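Local coordinates for glycosylation Associate Protein 1 (Streptococcus agalactiae serotype V, PDB 6OYC), which probably serves, as a GT-B-related accessory Sec component of the Gap123 complex, in the glycosylation and secretion of bacterial surface glycoproteins, at residues I466-E469 and I470-E474. Residues are numbered along the deposited sequence; the frame is centred on the assembly and turned at random.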
loop_
_atom_site.group_PDB
_atom_site.type_symbol
_atom_site.label_atom_id
_atom_site.label_comp_id
_atom_site.label_asym_id
_atom_site.label_seq_id
_atom_site.Cartn_x
_atom_site.Cartn_y
_atom_site.Cartn_z
ATOM N N ILE A 466 14.748 -1.749 -22.930
ATOM C CA ILE A 466 15.616 -0.809 -22.235
ATOM C C ILE A 466 16.267 0.101 -23.271
ATOM O O ILE A 466 17.025 -0.365 -24.133
ATOM C CB ILE A 466 16.670 -1.547 -21.393
ATOM C CG1 ILE A 466 15.989 -2.557 -20.465
ATOM C CG2 ILE A 466 17.483 -0.560 -20.586
ATOM C CD1 ILE A 466 16.953 -3.261 -19.530
ATOM N N ILE A 467 15.963 1.390 -23.200
ATOM C CA ILE A 467 16.520 2.374 -24.120
ATOM C C ILE A 467 17.745 3.016 -23.480
ATOM O O ILE A 467 17.775 3.278 -22.267
ATOM C CB ILE A 467 15.471 3.434 -24.527
ATOM C CG1 ILE A 467 14.979 4.216 -23.318
ATOM C CG2 ILE A 467 14.282 2.784 -25.220
ATOM C CD1 ILE A 467 14.069 5.363 -23.667
ATOM N N GLU A 468 18.776 3.239 -24.298
ATOM C CA GLU A 468 19.985 3.915 -23.843
ATOM C C GLU A 468 19.819 5.423 -23.870
ATOM O O GLU A 468 20.465 6.122 -23.086
ATOM C CB GLU A 468 21.183 3.516 -24.709
ATOM C CG GLU A 468 21.619 2.059 -24.552
ATOM C CD GLU A 468 21.937 1.386 -25.889
ATOM O OE1 GLU A 468 22.639 0.347 -25.889
ATOM O OE2 GLU A 468 21.489 1.899 -26.942
ATOM N N GLU A 469 18.976 5.937 -24.761
ATOM C CA GLU A 469 18.703 7.362 -24.845
ATOM C C GLU A 469 17.218 7.546 -25.112
ATOM O O GLU A 469 16.541 6.639 -25.598
ATOM C CB GLU A 469 19.540 8.028 -25.944
ATOM C CG GLU A 469 19.850 9.498 -25.698
ATOM C CD GLU A 469 20.472 10.177 -26.918
ATOM O OE1 GLU A 469 20.201 9.721 -28.053
ATOM O OE2 GLU A 469 21.222 11.167 -26.745
ATOM N N ILE A 470 16.710 8.731 -24.795
ATOM C CA ILE A 470 15.272 8.950 -24.901
ATOM C C ILE A 470 14.805 8.861 -26.354
ATOM O O ILE A 470 13.732 8.308 -26.638
ATOM C CB ILE A 470 14.888 10.287 -24.241
ATOM C CG1 ILE A 470 15.015 10.153 -22.717
ATOM C CG2 ILE A 470 13.462 10.689 -24.619
ATOM C CD1 ILE A 470 14.784 11.440 -21.947
ATOM N N GLN A 471 15.612 9.349 -27.303
ATOM C CA GLN A 471 15.205 9.275 -28.705
ATOM C C GLN A 471 15.029 7.833 -29.171
ATOM O O GLN A 471 14.343 7.586 -30.170
ATOM C CB GLN A 471 16.208 10.036 -29.587
ATOM C CG GLN A 471 17.222 9.194 -30.353
ATOM C CD GLN A 471 18.104 10.033 -31.291
ATOM O OE1 GLN A 471 17.607 10.825 -32.099
ATOM N NE2 GLN A 471 19.419 9.850 -31.187
ATOM N N GLU A 472 15.590 6.873 -28.445
ATOM C CA GLU A 472 15.337 5.475 -28.758
ATOM C C GLU A 472 13.878 5.068 -28.508
ATOM O O GLU A 472 13.466 3.996 -28.968
ATOM C CB GLU A 472 16.311 4.623 -27.953
ATOM C CG GLU A 472 16.685 3.295 -28.569
ATOM C CD GLU A 472 17.692 2.545 -27.706
ATOM O OE1 GLU A 472 18.349 3.204 -26.858
ATOM O OE2 GLU A 472 17.810 1.305 -27.862
ATOM N N LEU A 473 13.086 5.893 -27.803
ATOM C CA LEU A 473 11.635 5.699 -27.781
ATOM C C LEU A 473 11.067 5.580 -29.188
ATOM O O LEU A 473 10.082 4.857 -29.404
ATOM C CB LEU A 473 10.940 6.862 -27.074
ATOM C CG LEU A 473 11.001 6.928 -25.547
ATOM C CD1 LEU A 473 10.341 8.223 -25.055
ATOM C CD2 LEU A 473 10.387 5.681 -24.911
ATOM N N GLU A 474 11.671 6.293 -30.153
ATOM C CA GLU A 474 11.217 6.241 -31.540
ATOM C C GLU A 474 11.408 4.862 -32.152
ATOM O O GLU A 474 10.781 4.558 -33.173
ATOM C CB GLU A 474 11.946 7.294 -32.382
ATOM C CG GLU A 474 11.444 8.717 -32.180
ATOM C CD GLU A 474 12.435 9.760 -32.671
ATOM O OE1 GLU A 474 12.816 10.657 -31.885
ATOM O OE2 GLU A 474 12.837 9.679 -33.851
#
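Ile467 and Glu472 pass each other at the turn that leads from edge strand 464-466 of a six-stranded parallel sheet into helix 473-481, a strand-to-helix connection in a Rossmann-like domain of this GT-B relative. The packed side is apolar. Ile467 CD1 lies 3.9 Å from Leu473 CD2, and both side chains rest on Ile450 of the neighbouring strand 449-451. A chi1 of 62° and an extended chi2 send CD1 of Ile467 towards Leu473, while Ile467 CG2 lies 3.9 Å from Glu472 CB. Ile430 touches Ile467 and also Ile470, whose side chain turns on to helix 329-344 and meets Lys334 and Ser335.

The backbone closes the turn with an i to i+3 bond, Glu472 N donating to Glu469 O at 3.0 Å. Glu472 then folds back over the loop: CG stands anti to the backbone N (chi1 -152°) and the extended chain carries the carboxylate to the amide of Glu468. That bond, Glu468 N to Glu472 OE1, is short at 2.6 Å; the N-H arrives on the syn side of OE1 but tilted 33° out of the carboxylate plane.

Outward, the arrangement is looser. The exposed side chains of Glu469 and Gln471 share one weak bond, Gln471 NE2 to Glu469 OE1 at 3.2 Å, their carboxylate and amide planes steeply inclined. Glu468 brings a second carboxylate towards that of Glu472, a closeness of like charges on the exposed side. Glu468 OE2 stands 3.4 Å from Glu472 OE1, the same oxygen that accepts the Glu468 N-H.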